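Local coordinates for putative sulfatase yidJ (Bacteroides fragilis, PDB 2QZU), which probably hydrolyses sulfate esters, likely as an arylsulfatase of the metal-binding sulfatase family, with calcium the expected ion, at the interface of chains A and B. Coordinates in Å, arbitrary orientation; residue numbers count along the deposited sequence, not the author numbering. Chains: chain A/B, Putative sulfatase yidJ.

Contact 1: the interface of chains A and B. Residues chain A 101, 403, 405-406; chain B 20-21.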
ATOM      1  N   GLU A 101     -20.784   4.932   3.610  1.00  6.48           N
ATOM      2  CA  GLU A 101     -21.000   5.779   4.780  1.00 10.50           C
ATOM      3  C   GLU A 101     -21.963   6.922   4.452  1.00  9.58           C
ATOM      4  O   GLU A 101     -22.788   7.309   5.278  1.00 12.20           O
ATOM      5  CB  GLU A 101     -19.668   6.360   5.274  1.00 11.04           C
ATOM      6  CG  GLU A 101     -19.800   7.314   6.453  1.00 19.13           C
ATOM      7  CD  GLU A 101     -18.464   7.876   6.912  1.00 21.96           C
ATOM      8  OE1 GLU A 101     -17.819   8.613   6.134  1.00 25.62           O
ATOM      9  OE2 GLU A 101     -18.056   7.576   8.054  1.00 37.04           O
ATOM     10  N   PHE A 403     -17.222  22.913   1.981  1.00  9.15           N
ATOM     11  CA  PHE A 403     -16.997  21.711   2.759  1.00  5.43           C
ATOM     12  C   PHE A 403     -18.337  21.534   3.447  1.00  7.28           C
ATOM     13  O   PHE A 403     -18.756  22.387   4.231  1.00  6.90           O
ATOM     14  CB  PHE A 403     -15.929  21.779   3.844  1.00  9.70           C
ATOM     15  CG  PHE A 403     -15.904  20.526   4.677  1.00  8.67           C
ATOM     16  CD1 PHE A 403     -15.538  19.312   4.098  1.00 11.30           C
ATOM     17  CD2 PHE A 403     -16.399  20.523   5.980  1.00  7.04           C
ATOM     18  CE1 PHE A 403     -15.676  18.111   4.795  1.00 14.47           C
ATOM     19  CE2 PHE A 403     -16.542  19.330   6.685  1.00 14.08           C
ATOM     20  CZ  PHE A 403     -16.181  18.119   6.091  1.00 14.52           C
ATOM     21  N   LYS A 405     -20.662  18.839   5.715  1.00  9.74           N
ATOM     22  CA  LYS A 405     -20.662  17.601   6.486  1.00 10.46           C
ATOM     23  C   LYS A 405     -21.892  16.866   5.965  1.00  9.21           C
ATOM     24  O   LYS A 405     -23.017  17.327   6.148  1.00  9.30           O
ATOM     25  CB  LYS A 405     -20.786  17.894   7.983  1.00 10.91           C
ATOM     26  CG  LYS A 405     -20.571  16.668   8.861  1.00 16.94           C
ATOM     27  CD  LYS A 405     -20.473  17.031  10.333  1.00 18.46           C
ATOM     28  CE  LYS A 405     -20.275  15.786  11.190  1.00 13.78           C
ATOM     29  NZ  LYS A 405     -20.089  16.135  12.626  1.00 37.49           N
ATOM     30  N   PHE A 406     -21.673  15.730   5.311  1.00  8.09           N
ATOM     31  CA  PHE A 406     -22.772  14.982   4.703  1.00 12.35           C
ATOM     32  C   PHE A 406     -23.952  14.637   5.595  1.00 10.52           C
ATOM     33  O   PHE A 406     -25.093  14.635   5.127  1.00 13.59           O
ATOM     34  CB  PHE A 406     -22.258  13.698   4.037  1.00  8.31           C
ATOM     35  CG  PHE A 406     -21.770  12.663   5.004  1.00 13.01           C
ATOM     36  CD1 PHE A 406     -20.496  12.748   5.554  1.00 16.76           C
ATOM     37  CD2 PHE A 406     -22.589  11.597   5.368  1.00 12.60           C
ATOM     38  CE1 PHE A 406     -20.040  11.788   6.452  1.00 16.93           C
ATOM     39  CE2 PHE A 406     -22.143  10.631   6.265  1.00 17.24           C
ATOM     40  CZ  PHE A 406     -20.865  10.728   6.807  1.00 16.20           C
TER
ATOM     41  N   GLN B  20     -14.490  11.545   8.857  1.00 29.74           N
ATOM     42  CA  GLN B  20     -15.051  10.855   7.704  1.00 28.90           C
ATOM     43  C   GLN B  20     -14.131   9.752   7.196  1.00 28.09           C
ATOM     44  O   GLN B  20     -12.904   9.864   7.263  1.00 29.55           O
ATOM     45  CB  GLN B  20     -15.329  11.863   6.587  1.00 26.67           C
ATOM     46  CG  GLN B  20     -16.567  12.710   6.830  1.00 35.13           C
ATOM     47  CD  GLN B  20     -16.601  13.971   5.986  1.00 38.53           C
ATOM     48  OE1 GLN B  20     -16.088  14.002   4.866  1.00 31.32           O
ATOM     49  NE2 GLN B  20     -17.221  15.018   6.519  1.00 37.57           N
ATOM     50  N   ALA B  21     -14.731   8.679   6.695  1.00 26.96           N
ATOM     51  CA  ALA B  21     -13.963   7.562   6.169  1.00 24.80           C
ATOM     52  C   ALA B  21     -13.288   8.010   4.883  1.00 23.14           C
ATOM     53  O   ALA B  21     -13.913   8.648   4.038  1.00 24.60           O
ATOM     54  CB  ALA B  21     -14.878   6.379   5.895  1.00 25.41           C
TER
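B:Gln20, with 74 Å² hidden by chain A, lies among A:Glu101, A:Phe403 and A:Phe406 in this patch between two copies of a sulfatase-family protein. It belongs to the N-terminal segment of chain B, modelled as loop, and B:Gln20 is poorly ordered, so its contacts are approximate. The chain is extended beyond CG, which carries the carboxamide past one phenylalanine and on to the next. At A:Phe406 the methylene does the touching: B:Gln20 CG meets the ring edge in plane, 3.6 Å from CE1. The two side chains run past each other in opposite directions, and ring and amide planes stand 81° apart, so the amide is not stacked on this ring. With A:Phe403, near the end of strand 399-404, the approach is tip to tip. The amide NE2 of B:Gln20 comes to 3.3 Å from the ring carbon CZ of A:Phe403, with the two planes nearly parallel; the geometry gives no hydrogen bond or stack here, and the closeness is approximate.

A backbone hydrogen bond follows at the next residue. The backbone N of B:Ala21 donates to carboxylate OE1 of A:Glu101 at 3.1 Å, on the syn side and slightly out of the carboxylate plane. The bond is nearly straight at the hydrogen (166°). A:Glu101 reaches it with CG anti to its backbone N (chi1 177°) and an extended chain. The B:Ala21 methyl packs against the same carboxylate, CB lying 4.0 Å from CD of A:Glu101.

Contact 2: the interface of chains A and B. Residues chain A 146, 149-150; chain B 24, 344-345.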
ATOM      1  N   TYR A 146     -11.493  -4.870  -4.180  1.00  8.65           N
ATOM      2  CA  TYR A 146     -10.807  -4.672  -2.903  1.00  9.83           C
ATOM      3  C   TYR A 146     -11.305  -3.528  -2.022  1.00 13.55           C
ATOM      4  O   TYR A 146     -11.337  -3.663  -0.795  1.00  8.75           O
ATOM      5  CB  TYR A 146      -9.296  -4.506  -3.124  1.00  8.61           C
ATOM      6  CG  TYR A 146      -8.893  -3.102  -3.493  1.00  8.91           C
ATOM      7  CD1 TYR A 146      -8.995  -2.654  -4.808  1.00  6.22           C
ATOM      8  CD2 TYR A 146      -8.490  -2.194  -2.512  1.00  8.88           C
ATOM      9  CE1 TYR A 146      -8.717  -1.336  -5.137  1.00 10.31           C
ATOM     10  CE2 TYR A 146      -8.215  -0.878  -2.827  1.00  3.43           C
ATOM     11  CZ  TYR A 146      -8.335  -0.454  -4.147  1.00 10.56           C
ATOM     12  OH  TYR A 146      -8.129   0.859  -4.477  1.00  9.50           O
ATOM     13  N   ARG A 149     -14.311  -4.204   0.557  1.00 14.68           N
ATOM     14  CA  ARG A 149     -14.140  -5.145   1.658  1.00 11.31           C
ATOM     15  C   ARG A 149     -13.940  -4.320   2.926  1.00 13.97           C
ATOM     16  O   ARG A 149     -13.266  -3.289   2.905  1.00 17.34           O
ATOM     17  CB  ARG A 149     -12.906  -6.027   1.438  1.00 12.86           C
ATOM     18  CG  ARG A 149     -12.973  -6.961   0.237  1.00  9.15           C
ATOM     19  CD  ARG A 149     -14.112  -7.967   0.361  1.00 14.06           C
ATOM     20  NE  ARG A 149     -14.136  -8.906  -0.759  1.00 20.53           N
ATOM     21  CZ  ARG A 149     -13.503 -10.076  -0.776  1.00 24.33           C
ATOM     22  NH1 ARG A 149     -12.792 -10.467   0.274  1.00 26.22           N
ATOM     23  NH2 ARG A 149     -13.580 -10.860  -1.844  1.00 23.80           N
ATOM     24  N   GLY A 150     -14.523  -4.772   4.028  1.00 12.11           N
ATOM     25  CA  GLY A 150     -14.370  -4.045   5.272  1.00 19.32           C
ATOM     26  C   GLY A 150     -15.605  -3.274   5.691  1.00 14.96           C
ATOM     27  O   GLY A 150     -16.712  -3.545   5.228  1.00 18.86           O
TER
ATOM     28  N   LYS B  24      -9.406   3.793   0.881  1.00 18.92           N
ATOM     29  CA  LYS B  24      -8.605   2.667   1.322  1.00 22.17           C
ATOM     30  C   LYS B  24      -7.356   2.611   0.448  1.00 16.24           C
ATOM     31  O   LYS B  24      -7.420   2.883  -0.752  1.00 14.16           O
ATOM     32  CB  LYS B  24      -9.424   1.388   1.167  1.00 23.92           C
ATOM     33  CG  LYS B  24      -8.716   0.109   1.550  1.00 28.40           C
ATOM     34  CD  LYS B  24      -9.673  -1.060   1.394  1.00 33.88           C
ATOM     35  CE  LYS B  24      -8.989  -2.386   1.639  1.00 44.35           C
ATOM     36  NZ  LYS B  24      -9.946  -3.514   1.484  1.00 48.82           N
ATOM     37  N   ASP B 344      -9.835  -8.649   4.970  1.00  9.44           N
ATOM     38  CA  ASP B 344     -10.343  -8.079   3.726  1.00 11.50           C
ATOM     39  C   ASP B 344     -10.244  -8.992   2.507  1.00 14.89           C
ATOM     40  O   ASP B 344     -11.061  -8.891   1.591  1.00 17.16           O
ATOM     41  CB  ASP B 344      -9.631  -6.758   3.416  1.00  9.62           C
ATOM     42  CG  ASP B 344     -10.232  -5.573   4.158  1.00 13.98           C
ATOM     43  OD1 ASP B 344     -11.208  -5.766   4.915  1.00 12.23           O
ATOM     44  OD2 ASP B 344      -9.728  -4.444   3.976  1.00 18.65           O
ATOM     45  N   GLN B 345      -9.265  -9.891   2.489  1.00 12.94           N
ATOM     46  CA  GLN B 345      -9.090 -10.758   1.329  1.00 14.87           C
ATOM     47  C   GLN B 345      -9.089 -12.259   1.566  1.00 14.73           C
ATOM     48  O   GLN B 345      -9.232 -13.033   0.620  1.00 16.68           O
ATOM     49  CB  GLN B 345      -7.797 -10.385   0.603  1.00 18.94           C
ATOM     50  CG  GLN B 345      -7.870  -9.079  -0.156  1.00 18.66           C
ATOM     51  CD  GLN B 345      -8.929  -9.112  -1.235  1.00 23.61           C
ATOM     52  OE1 GLN B 345      -8.987 -10.051  -2.029  1.00 26.62           O
ATOM     53  NE2 GLN B 345      -9.769  -8.086  -1.275  1.00 14.52           N
TER
HETATM   54  O   HOH W   1      -8.888   2.568  -2.862  1.00 17.29           O
HETATM   55  O   HOH W   2      -9.276  -5.785   0.047  1.00 23.06           O
HETATM   56  O   HOH W   3     -12.433 -13.715   0.551  1.00 29.09           O
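The guanidinium of A:Arg149 has the amide nitrogen NE2 of B:Gln345 over one face, 4.1 Å above the plane and offset toward the rim. The two side chains cross at about a right angle while their flat ends stay nearly parallel, 18° between planes. The NH1 of A:Arg149 donates to the backbone O of B:Asp344 at 2.7 Å, but the bond is bent (123° at H) and its acceptor lies well out of the guanidinium plane, which argues for a short but poorly directed interaction. The bend at chi2 of A:Arg149 turns the chain toward that carbonyl, and its CB packs against the carboxylate carbon CG of B:Asp344 at 3.8 Å.

Along the phenol ring of A:Tyr146, the side chain of B:Lys24 runs in the opposite direction, with CG anti to the backbone N (chi1 178°) and the chain extended beyond it. Its ammonium NZ donates to the backbone O of A:Tyr146 at 2.7 Å, tilted from the carbonyl plane. The same NZ forms a salt bridge within chain B to OD2 of B:Asp344, also at 2.7 Å, approaching from above the carboxylate plane. B:Asp344 thus probably helps to position the ammonium and balance its charge, although B:Lys24 is poorly ordered.

Water 2 joins this ammonium, the A:Tyr146 carbonyl and NE2 of B:Gln345, the last at 2.7 Å. At the far end of the ring, water 1 links the hydroxyl OH of A:Tyr146 to the backbone O of B:Lys24. A third, longer bridge runs from NH1 of A:Arg149 through water 3 to O of B:Gln345.

By tying the 3-10 turn 146-148 and the following loop of one sulfatase copy to two separate chain B segments, the site helps hold the deposited pair together, which may or may not be the pair that forms in solution.

Contact 1 and contact 2 have C-alpha centres about 20 Å apart and share no residue. Chain B supplies the N-terminal segment to both: residues 20-21 at contact 1 and residue 24 at contact 2, where the loop at 344-345 joins it. Chain A contributes sequence-distant regions, the loop at 101 and the end of strand 399-404 with the loop after it at contact 1, then residues 146-150 at contact 2. The N-terminal segment of chain B thus appears to extend along the chain A surface from one contact to the other. Since the whole interface is not an exact two-fold, a symmetric biological dimer cannot be assumed.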